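Local coordinates for protein protease VII (Escherichia coli, PDB 1I78) that is an omptin-family protease of the outer membrane that cleaves peptide bonds and is built as an antiparallel beta barrel, at residues A[125-131]-A[182-188]; A[200-206]-A[224-230]; A[244-250]-A[290-296]. The protein carries 3 engineered substitutions. All blocks are in the same frame, centred on the assembly; numbering follows the deposited sequence.

Contact 1 of 3, residues A[125-131]-A[182-188]; sequences NYRLGLM and GLTGSYR
Gly129 O is gripped by two donors of the opposite strand: Thr184 N binds it at 3.0 Å in a nearly straight bond (168° at the hydrogen), and the CA-H of Leu183 adds a weaker contact. Thr184 O in turn accepts from Gly129 N, closing one hydrogen-bonded pair of the antiparallel strands; Arg127 with Ser186 and Met131 with Gly182 form the next ones on either side. Between them, the non-hydrogen-bonded pairs carry the apolar residues of the surface face. There Leu128 and Leu183 meet diagonally, CD2 to CD2 at 3.4 Å. Tyr126 and Tyr187 form the aromatic end of the same face. With CG between backbone N and carbonyl carbon (chi1 59°), the Tyr126 ring rises away from the partner strand, while Tyr187 leans across to bring CD1 within 3.4 Å of Tyr126 CB; the rings meet slantwise, Tyr126 CD2 lying 3.8 Å from Tyr187 CE1.

On the barrel's interior face, Met131 crosses Thr184 at about a right angle, its SD 3.8 Å from Thr184 CB. The Thr184 hydroxyl turns instead to Thr197 on the following strand. Ser186 OG lies in the plane of the Arg127 guanidinium, at its edge, 3.6 Å from NH1. The extended Arg188 crosses the Asn125 side chain, also at about a right angle, amide and guanidinium planes 81° apart, and its guanidinium is held by Glu190 O and Asp191, with a cation-pi contact to Tyr240. Leucines and tyrosines outside, mostly polar groups inside, and antiparallel neighbours throughout are characteristic of a transmembrane beta barrel of the outer membrane.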
loop_
_atom_site.group_PDB
_atom_site.type_symbol
_atom_site.label_atom_id
_atom_site.label_comp_id
_atom_site.label_asym_id
_atom_site.label_seq_id
_atom_site.Cartn_x
_atom_site.Cartn_y
_atom_site.Cartn_z
ATOM N N ASN A 125 4.896 30.985 11.764
ATOM C CA ASN A 125 6.122 30.235 11.494
ATOM C C ASN A 125 6.151 28.771 11.959
ATOM O O ASN A 125 7.144 28.081 11.749
ATOM C CB ASN A 125 7.324 30.973 12.091
ATOM C CG ASN A 125 7.585 32.304 11.412
ATOM O OD1 ASN A 125 7.588 32.397 10.180
ATOM N ND2 ASN A 125 7.818 33.341 12.212
ATOM N N TYR A 126 5.086 28.298 12.599
ATOM C CA TYR A 126 5.046 26.907 13.043
ATOM C C TYR A 126 3.635 26.401 13.327
ATOM O O TYR A 126 2.787 27.121 13.848
ATOM C CB TYR A 126 5.946 26.705 14.260
ATOM C CG TYR A 126 5.597 27.561 15.450
ATOM C CD1 TYR A 126 4.581 27.183 16.330
ATOM C CD2 TYR A 126 6.296 28.743 15.711
ATOM C CE1 TYR A 126 4.273 27.953 17.443
ATOM C CE2 TYR A 126 5.995 29.523 16.819
ATOM C CZ TYR A 126 4.984 29.124 17.681
ATOM O OH TYR A 126 4.671 29.896 18.778
ATOM N N ARG A 127 3.410 25.139 12.974
ATOM C CA ARG A 127 2.115 24.492 13.120
ATOM C C ARG A 127 2.295 23.076 13.669
ATOM O O ARG A 127 3.209 22.365 13.261
ATOM C CB ARG A 127 1.457 24.431 11.738
ATOM C CG ARG A 127 -0.015 24.715 11.706
ATOM C CD ARG A 127 -0.374 25.536 10.477
ATOM N NE ARG A 127 -1.066 24.779 9.435
ATOM C CZ ARG A 127 -0.489 23.882 8.644
ATOM N NH1 ARG A 127 0.809 23.620 8.772
ATOM N NH2 ARG A 127 -1.207 23.247 7.720
ATOM N N LEU A 128 1.421 22.676 14.588
ATOM C CA LEU A 128 1.454 21.339 15.183
ATOM C C LEU A 128 -0.001 20.915 15.342
ATOM O O LEU A 128 -0.763 21.589 16.028
ATOM C CB LEU A 128 2.096 21.372 16.574
ATOM C CG LEU A 128 3.069 20.279 17.046
ATOM C CD1 LEU A 128 3.081 20.267 18.565
ATOM C CD2 LEU A 128 2.683 18.921 16.523
ATOM N N GLY A 129 -0.395 19.807 14.728
ATOM C CA GLY A 129 -1.776 19.387 14.863
ATOM C C GLY A 129 -2.048 17.895 14.926
ATOM O O GLY A 129 -1.319 17.082 14.350
ATOM N N LEU A 130 -3.107 17.533 15.646
ATOM C CA LEU A 130 -3.527 16.143 15.752
ATOM C C LEU A 130 -4.327 15.859 14.489
ATOM O O LEU A 130 -4.892 16.780 13.887
ATOM C CB LEU A 130 -4.431 15.942 16.964
ATOM C CG LEU A 130 -3.802 16.228 18.323
ATOM C CD1 LEU A 130 -4.902 16.247 19.396
ATOM C CD2 LEU A 130 -2.746 15.173 18.628
ATOM N N MET A 131 -4.363 14.595 14.078
ATOM C CA MET A 131 -5.120 14.216 12.901
ATOM C C MET A 131 -6.018 13.015 13.190
ATOM O O MET A 131 -5.753 12.217 14.089
ATOM C CB MET A 131 -4.193 13.835 11.747
ATOM C CG MET A 131 -3.268 14.906 11.226
ATOM S SD MET A 131 -2.250 14.206 9.873
ATOM C CE MET A 131 -3.441 14.160 8.532
ATOM N N GLY A 182 -3.177 10.702 13.653
ATOM C CA GLY A 182 -1.848 11.165 13.319
ATOM C C GLY A 182 -1.366 12.432 13.986
ATOM O O GLY A 182 -2.016 13.001 14.867
ATOM N N LEU A 183 -0.192 12.860 13.537
ATOM C CA LEU A 183 0.484 14.057 14.024
ATOM C C LEU A 183 1.150 14.690 12.823
ATOM O O LEU A 183 1.907 14.040 12.123
ATOM C CB LEU A 183 1.563 13.689 15.042
ATOM C CG LEU A 183 1.508 14.385 16.403
ATOM C CD1 LEU A 183 2.797 14.098 17.165
ATOM C CD2 LEU A 183 1.315 15.877 16.217
ATOM N N THR A 184 0.861 15.955 12.570
ATOM C CA THR A 184 1.480 16.631 11.443
ATOM C C THR A 184 2.042 17.954 11.957
ATOM O O THR A 184 1.642 18.420 13.022
ATOM C CB THR A 184 0.463 16.846 10.297
ATOM O OG1 THR A 184 1.108 17.508 9.202
ATOM C CG2 THR A 184 -0.714 17.667 10.773
ATOM N N GLY A 185 2.987 18.539 11.224
ATOM C CA GLY A 185 3.585 19.789 11.669
ATOM C C GLY A 185 4.692 20.319 10.778
ATOM O O GLY A 185 5.199 19.613 9.904
ATOM N N SER A 186 5.078 21.570 11.007
ATOM C CA SER A 186 6.112 22.212 10.206
ATOM C C SER A 186 6.581 23.530 10.817
ATOM O O SER A 186 5.782 24.313 11.323
ATOM C CB SER A 186 5.591 22.457 8.786
ATOM O OG SER A 186 4.356 23.163 8.797
ATOM N N TYR A 187 7.888 23.764 10.766
ATOM C CA TYR A 187 8.476 24.977 11.304
ATOM C C TYR A 187 9.004 25.811 10.149
ATOM O O TYR A 187 9.461 25.277 9.138
ATOM C CB TYR A 187 9.614 24.631 12.254
ATOM C CG TYR A 187 10.069 25.795 13.092
ATOM C CD1 TYR A 187 9.323 26.221 14.189
ATOM C CD2 TYR A 187 11.249 26.468 12.797
ATOM C CE1 TYR A 187 9.750 27.291 14.978
ATOM C CE2 TYR A 187 11.683 27.537 13.572
ATOM C CZ TYR A 187 10.934 27.945 14.662
ATOM O OH TYR A 187 11.376 28.998 15.436
ATOM N N ARG A 188 8.957 27.126 10.305
ATOM C CA ARG A 188 9.401 28.007 9.243
ATOM C C ARG A 188 10.394 29.077 9.669
ATOM O O ARG A 188 10.127 29.868 10.574
ATOM C CB ARG A 188 8.183 28.670 8.599
ATOM C CG ARG A 188 8.519 29.631 7.475
ATOM C CD ARG A 188 7.267 30.293 6.914
ATOM N NE ARG A 188 7.584 31.135 5.765
ATOM C CZ ARG A 188 6.684 31.728 4.985
ATOM N NH1 ARG A 188 5.384 31.583 5.212
ATOM N NH2 ARG A 188 7.091 32.470 3.965
#

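Contact 2 of 3, residues A[200-206]-A[224-230]; sequences YSGWVES and KVKDQNY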
loop_
_atom_site.group_PDB
_atom_site.type_symbol
_atom_site.label_atom_id
_atom_site.label_comp_id
_atom_site.label_asym_id
_atom_site.label_seq_id
_atom_site.Cartn_x
_atom_site.Cartn_y
_atom_site.Cartn_z
ATOM N N TYR A 200 -0.852 6.432 12.285
ATOM C CA TYR A 200 -0.954 5.139 12.926
ATOM C C TYR A 200 -2.376 4.610 12.837
ATOM O O TYR A 200 -3.342 5.375 12.881
ATOM C CB TYR A 200 -0.595 5.228 14.401
ATOM C CG TYR A 200 -0.919 3.940 15.136
ATOM C CD1 TYR A 200 -0.140 2.796 14.941
ATOM C CD2 TYR A 200 -2.032 3.848 15.988
ATOM C CE1 TYR A 200 -0.454 1.593 15.568
ATOM C CE2 TYR A 200 -2.359 2.644 16.620
ATOM C CZ TYR A 200 -1.563 1.523 16.398
ATOM O OH TYR A 200 -1.881 0.316 16.963
ATOM N N SER A 201 -2.500 3.291 12.734
ATOM C CA SER A 201 -3.802 2.659 12.686
ATOM C C SER A 201 -3.749 1.241 13.218
ATOM O O SER A 201 -2.774 0.511 13.009
ATOM C CB SER A 201 -4.351 2.636 11.264
ATOM O OG SER A 201 -5.614 1.986 11.252
ATOM N N GLY A 202 -4.803 0.848 13.921
ATOM C CA GLY A 202 -4.862 -0.506 14.439
ATOM C C GLY A 202 -6.169 -1.093 13.966
ATOM O O GLY A 202 -6.571 -2.180 14.364
ATOM N N TRP A 203 -6.812 -0.368 13.059
ATOM C CA TRP A 203 -8.128 -0.746 12.567
ATOM C C TRP A 203 -8.188 -1.023 11.078
ATOM O O TRP A 203 -9.263 -1.028 10.482
ATOM C CB TRP A 203 -9.088 0.377 12.959
ATOM C CG TRP A 203 -8.766 0.830 14.352
ATOM C CD1 TRP A 203 -8.978 0.123 15.508
ATOM C CD2 TRP A 203 -7.987 1.979 14.725
ATOM N NE1 TRP A 203 -8.363 0.749 16.565
ATOM C CE2 TRP A 203 -7.751 1.892 16.114
ATOM C CE3 TRP A 203 -7.458 3.068 14.016
ATOM C CZ2 TRP A 203 -7.009 2.852 16.811
ATOM C CZ3 TRP A 203 -6.718 4.024 14.710
ATOM C CH2 TRP A 203 -6.502 3.906 16.096
ATOM N N VAL A 204 -7.032 -1.286 10.488
ATOM C CA VAL A 204 -6.969 -1.537 9.067
ATOM C C VAL A 204 -7.655 -2.832 8.683
ATOM O O VAL A 204 -7.574 -3.831 9.407
ATOM C CB VAL A 204 -5.505 -1.616 8.567
ATOM C CG1 VAL A 204 -5.484 -1.952 7.092
ATOM C CG2 VAL A 204 -4.779 -0.306 8.820
ATOM N N GLU A 205 -8.338 -2.788 7.542
ATOM C CA GLU A 205 -8.995 -3.942 6.972
ATOM C C GLU A 205 -8.550 -4.072 5.514
ATOM O O GLU A 205 -8.876 -3.235 4.668
ATOM C CB GLU A 205 -10.516 -3.816 7.012
ATOM C CG GLU A 205 -11.199 -4.946 6.225
ATOM C CD GLU A 205 -12.714 -4.906 6.316
ATOM O OE1 GLU A 205 -13.372 -5.031 5.256
ATOM O OE2 GLU A 205 -13.249 -4.756 7.443
ATOM N N SER A 206 -7.800 -5.128 5.228
ATOM C CA SER A 206 -7.326 -5.368 3.879
ATOM C C SER A 206 -7.982 -6.612 3.290
ATOM O O SER A 206 -8.358 -7.554 3.992
ATOM C CB SER A 206 -5.798 -5.507 3.863
ATOM O OG SER A 206 -5.362 -6.536 4.732
ATOM N N LYS A 224 -9.509 -11.572 3.534
ATOM C CA LYS A 224 -9.837 -10.355 4.267
ATOM C C LYS A 224 -9.182 -10.482 5.638
ATOM O O LYS A 224 -9.315 -11.503 6.305
ATOM C CB LYS A 224 -11.356 -10.203 4.437
ATOM C CG LYS A 224 -11.769 -8.844 5.004
ATOM C CD LYS A 224 -13.181 -8.815 5.586
ATOM C CE LYS A 224 -14.268 -9.032 4.531
ATOM N NZ LYS A 224 -14.359 -7.929 3.524
ATOM N N VAL A 225 -8.464 -9.443 6.042
ATOM C CA VAL A 225 -7.787 -9.406 7.333
ATOM C C VAL A 225 -8.352 -8.198 8.079
ATOM O O VAL A 225 -8.646 -7.171 7.460
ATOM C CB VAL A 225 -6.265 -9.237 7.136
ATOM C CG1 VAL A 225 -5.526 -9.424 8.460
ATOM C CG2 VAL A 225 -5.776 -10.228 6.098
ATOM N N LYS A 226 -8.502 -8.310 9.397
ATOM C CA LYS A 226 -9.062 -7.218 10.189
ATOM C C LYS A 226 -8.186 -6.778 11.363
ATOM O O LYS A 226 -7.335 -7.533 11.834
ATOM C CB LYS A 226 -10.436 -7.625 10.728
ATOM C CG LYS A 226 -11.415 -8.106 9.671
ATOM C CD LYS A 226 -12.683 -8.660 10.317
ATOM C CE LYS A 226 -13.593 -9.328 9.280
ATOM N NZ LYS A 226 -14.772 -10.026 9.887
ATOM N N ASP A 227 -8.410 -5.550 11.830
ATOM C CA ASP A 227 -7.669 -5.000 12.961
ATOM C C ASP A 227 -6.162 -5.079 12.738
ATOM O O ASP A 227 -5.386 -5.423 13.631
ATOM C CB ASP A 227 -8.076 -5.743 14.231
ATOM C CG ASP A 227 -9.576 -5.653 14.497
ATOM O OD1 ASP A 227 -10.257 -6.711 14.574
ATOM O OD2 ASP A 227 -10.076 -4.509 14.618
ATOM N N GLN A 228 -5.767 -4.722 11.527
ATOM C CA GLN A 228 -4.383 -4.752 11.102
ATOM C C GLN A 228 -3.695 -3.409 11.395
ATOM O O GLN A 228 -4.321 -2.352 11.331
ATOM C CB GLN A 228 -4.373 -5.094 9.606
ATOM C CG GLN A 228 -3.028 -5.377 9.003
ATOM C CD GLN A 228 -3.121 -6.329 7.824
ATOM O OE1 GLN A 228 -4.038 -6.239 7.000
ATOM N NE2 GLN A 228 -2.164 -7.245 7.734
ATOM N N ASN A 229 -2.410 -3.451 11.722
ATOM C CA ASN A 229 -1.660 -2.237 12.029
ATOM C C ASN A 229 -1.096 -1.546 10.790
ATOM O O ASN A 229 -0.746 -2.188 9.790
ATOM C CB ASN A 229 -0.524 -2.545 13.008
ATOM C CG ASN A 229 -1.034 -2.901 14.404
ATOM O OD1 ASN A 229 -0.535 -3.830 15.033
ATOM N ND2 ASN A 229 -2.022 -2.150 14.897
ATOM N N TYR A 230 -1.030 -0.224 10.873
ATOM C CA TYR A 230 -0.523 0.605 9.801
ATOM C C TYR A 230 0.312 1.716 10.410
ATOM O O TYR A 230 -0.026 2.258 11.465
ATOM C CB TYR A 230 -1.679 1.209 9.010
ATOM C CG TYR A 230 -1.266 2.349 8.127
ATOM C CD1 TYR A 230 -0.534 2.126 6.964
ATOM C CD2 TYR A 230 -1.608 3.664 8.452
ATOM C CE1 TYR A 230 -0.155 3.177 6.139
ATOM C CE2 TYR A 230 -1.237 4.728 7.640
ATOM C CZ TYR A 230 -0.513 4.479 6.479
ATOM O OH TYR A 230 -0.178 5.529 5.645
#
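The Tyr230 ring has Ser201 CB at one edge, close to its plane and 4.1 Å from Tyr230 CD2, while Val204 CG2 comes in obliquely, 3.5 Å from Tyr230 CB. These residues lie at a kink in the beta hairpin of strands 192-213 and 219-242. Nearby, the Tyr200 ring and the Asn229 amide cross slantwise, planes 31° apart; Asn229 ND2 makes a weak bond to Ser201 O at 3.3 Å. One face of the Trp203 ring lies over Ser201 C, toward the rim. Asp227 and Gln228 both face Val204 in a G1 beta bulge, Asp227 taking the left-handed backbone conformation expected of its first position, which shifts the register before Ser206; a second bulge, on the other strand, lies between Ser201 and Val204. Trp203 N bonds Ser201 OG, an ST turn that spans the corner at Gly202; the same hydroxyl also bonds Pro179 O on the preceding strand. Farther along, a long salt bridge links Glu205 OE1 with Lys224 NZ at 3.5 Å on the barrel's surface. On the interior face, Gln228 NE2 is held by Thr257 O and Ile282 O, which fixes the turn of the amide, and Ser206 OG donates to Gln228 OE1 at 2.6 Å, in the carbonyl plane.

Contact 3 of 3, residues A[244-250]-A[290-296]; sequences NAKVYVE and TAGLKYT
This is the open end of the last beta hairpin of the barrel, where strands 245-267 and 272-296 run antiparallel close to the C-terminus. Tyr248 lays its ring over the backbone of its hydrogen-bonded partner Gly292, whose N sits 4.1 Å above the ring centre. A first torsion of 80° places CG between the backbone N and the carbonyl carbon and tips the ring across the strand boundary, an arrangement that recalls the aromatic rescue of glycine known from beta sheets. The ring's hydroxyl is bonded to Asp15. The pair is joined by Tyr248 N to Gly292 O at 2.9 Å. On the same interior face Thr290 CG2 meets Glu250 CB at 3.7 Å; the Thr290 hydroxyl bonds Ser17, and the Glu250 carboxylate bonds Asn236. Lys246 and Lys294 bring their NZ atoms to 5.3 Å, and a salt bridge to Glu193 probably offsets the charge of Lys246. Across the surface face, Val249 CG2 packs on Ala291 CB at 3.7 Å. At the hairpin's end the Asn244 amide lies beside the Tyr295 ring, planes 12° apart. Strand 219-242 flanks the hairpin beside 245-267, and strand 12-31 pairs with 272-296, closing the barrel between first and last strands.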
loop_
_atom_site.group_PDB
_atom_site.type_symbol
_atom_site.label_atom_id
_atom_site.label_comp_id
_atom_site.label_asym_id
_atom_site.label_seq_id
_atom_site.Cartn_x
_atom_site.Cartn_y
_atom_site.Cartn_z
ATOM N N ASN A 244 2.507 33.304 -1.091
ATOM C CA ASN A 244 1.570 32.188 -1.066
ATOM C C ASN A 244 1.782 31.100 -2.111
ATOM O O ASN A 244 0.822 30.592 -2.690
ATOM C CB ASN A 244 0.131 32.710 -1.152
ATOM C CG ASN A 244 -0.084 33.681 -2.304
ATOM O OD1 ASN A 244 -0.109 33.291 -3.478
ATOM N ND2 ASN A 244 -0.243 34.958 -1.968
ATOM N N ALA A 245 3.042 30.740 -2.338
ATOM C CA ALA A 245 3.394 29.692 -3.293
ATOM C C ALA A 245 4.634 28.964 -2.774
ATOM O O ALA A 245 5.745 29.495 -2.845
ATOM C CB ALA A 245 3.671 30.296 -4.665
ATOM N N LYS A 246 4.442 27.756 -2.241
ATOM C CA LYS A 246 5.560 26.990 -1.713
ATOM C C LYS A 246 5.996 25.852 -2.614
ATOM O O LYS A 246 5.213 24.969 -2.956
ATOM C CB LYS A 246 5.240 26.420 -0.336
ATOM C CG LYS A 246 6.412 25.620 0.248
ATOM C CD LYS A 246 6.227 25.200 1.713
ATOM C CE LYS A 246 5.302 24.006 1.864
ATOM N NZ LYS A 246 5.318 23.472 3.259
ATOM N N VAL A 247 7.255 25.876 -3.015
ATOM C CA VAL A 247 7.765 24.804 -3.838
ATOM C C VAL A 247 8.333 23.825 -2.800
ATOM O O VAL A 247 9.013 24.231 -1.847
ATOM C CB VAL A 247 8.828 25.333 -4.837
ATOM C CG1 VAL A 247 10.226 25.228 -4.260
ATOM C CG2 VAL A 247 8.697 24.598 -6.151
ATOM N N TYR A 248 8.023 22.545 -2.953
ATOM C CA TYR A 248 8.476 21.571 -1.973
ATOM C C TYR A 248 8.810 20.185 -2.519
ATOM O O TYR A 248 8.420 19.800 -3.629
ATOM C CB TYR A 248 7.419 21.436 -0.873
ATOM C CG TYR A 248 6.271 20.546 -1.272
ATOM C CD1 TYR A 248 6.357 19.158 -1.129
ATOM C CD2 TYR A 248 5.124 21.081 -1.865
ATOM C CE1 TYR A 248 5.332 18.320 -1.576
ATOM C CE2 TYR A 248 4.089 20.254 -2.314
ATOM C CZ TYR A 248 4.205 18.874 -2.166
ATOM O OH TYR A 248 3.199 18.057 -2.618
ATOM N N VAL A 249 9.514 19.435 -1.683
ATOM C CA VAL A 249 9.957 18.090 -1.998
ATOM C C VAL A 249 9.583 17.210 -0.787
ATOM O O VAL A 249 9.667 17.655 0.368
ATOM C CB VAL A 249 11.502 18.144 -2.295
ATOM C CG1 VAL A 249 12.311 17.410 -1.231
ATOM C CG2 VAL A 249 11.769 17.647 -3.713
ATOM N N GLU A 250 9.137 15.980 -1.034
ATOM C CA GLU A 250 8.737 15.123 0.080
ATOM C C GLU A 250 9.040 13.648 -0.084
ATOM O O GLU A 250 9.094 13.138 -1.202
ATOM C CB GLU A 250 7.225 15.280 0.378
ATOM C CG GLU A 250 6.777 14.480 1.605
ATOM C CD GLU A 250 5.356 14.767 2.054
ATOM O OE1 GLU A 250 4.406 14.352 1.349
ATOM O OE2 GLU A 250 5.189 15.408 3.124
ATOM N N THR A 290 8.159 12.537 -3.862
ATOM C CA THR A 290 7.427 13.517 -4.627
ATOM C C THR A 290 7.950 14.941 -4.509
ATOM O O THR A 290 8.676 15.296 -3.575
ATOM C CB THR A 290 5.949 13.503 -4.191
ATOM O OG1 THR A 290 5.234 14.509 -4.904
ATOM C CG2 THR A 290 5.817 13.800 -2.684
ATOM N N ALA A 291 7.571 15.753 -5.486
ATOM C CA ALA A 291 7.931 17.161 -5.516
ATOM C C ALA A 291 6.747 17.905 -6.146
ATOM O O ALA A 291 6.105 17.403 -7.083
ATOM C CB ALA A 291 9.197 17.367 -6.327
ATOM N N GLY A 292 6.446 19.087 -5.620
ATOM C CA GLY A 292 5.338 19.853 -6.154
ATOM C C GLY A 292 5.147 21.227 -5.537
ATOM O O GLY A 292 6.063 21.785 -4.932
ATOM N N LEU A 293 3.932 21.754 -5.674
ATOM C CA LEU A 293 3.594 23.091 -5.191
ATOM C C LEU A 293 2.336 23.214 -4.334
ATOM O O LEU A 293 1.299 22.629 -4.629
ATOM C CB LEU A 293 3.465 24.022 -6.398
ATOM C CG LEU A 293 2.537 25.229 -6.297
ATOM C CD1 LEU A 293 3.175 26.313 -5.436
ATOM C CD2 LEU A 293 2.250 25.730 -7.700
ATOM N N LYS A 294 2.443 23.998 -3.270
ATOM C CA LYS A 294 1.319 24.241 -2.378
ATOM C C LYS A 294 0.951 25.723 -2.491
ATOM O O LYS A 294 1.689 26.596 -2.033
ATOM C CB LYS A 294 1.695 23.885 -0.940
ATOM C CG LYS A 294 0.528 23.940 0.018
ATOM C CD LYS A 294 0.924 23.516 1.422
ATOM C CE LYS A 294 -0.193 23.850 2.418
ATOM N NZ LYS A 294 0.074 23.346 3.799
ATOM N N TYR A 295 -0.191 25.990 -3.122
ATOM C CA TYR A 295 -0.681 27.350 -3.341
ATOM C C TYR A 295 -1.782 27.731 -2.352
ATOM O O TYR A 295 -2.835 27.100 -2.316
ATOM C CB TYR A 295 -1.230 27.468 -4.766
ATOM C CG TYR A 295 -1.442 28.883 -5.247
ATOM C CD1 TYR A 295 -1.774 29.908 -4.356
ATOM C CD2 TYR A 295 -1.309 29.204 -6.598
ATOM C CE1 TYR A 295 -1.962 31.215 -4.792
ATOM C CE2 TYR A 295 -1.497 30.513 -7.051
ATOM C CZ TYR A 295 -1.820 31.513 -6.139
ATOM O OH TYR A 295 -1.984 32.812 -6.570
ATOM N N THR A 296 -1.544 28.768 -1.558
ATOM C CA THR A 296 -2.544 29.228 -0.599
ATOM C C THR A 296 -3.293 30.442 -1.141
ATOM O O THR A 296 -2.801 31.564 -1.072
ATOM C CB THR A 296 -1.902 29.600 0.753
ATOM O OG1 THR A 296 -1.503 28.405 1.432
ATOM C CG2 THR A 296 -2.887 30.362 1.629
#

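How the contacts relate
All three contacts join adjacent strands of one curled antiparallel sheet, and they follow in series along the chain. Contact 1 lies on strands 126-149 and 169-189; the next two strands, 192-213 and 219-242, form contact 2, and the last two form contact 3. Contacts 1 and 3 are near the same end of the barrel, centres 16 Å apart, and meet through its interior, where Arg127 NH2 comes within 4.1 Å of Lys294 NZ. Contact 2 lies farther along the barrel, its centre 25 Å from that of contact 1 and 31 Å from that of contact 3. Contacts 1 and 3, at the probably periplasmic end, pair without a bulge; contact 2, nearer the chain's centre, carries bulges.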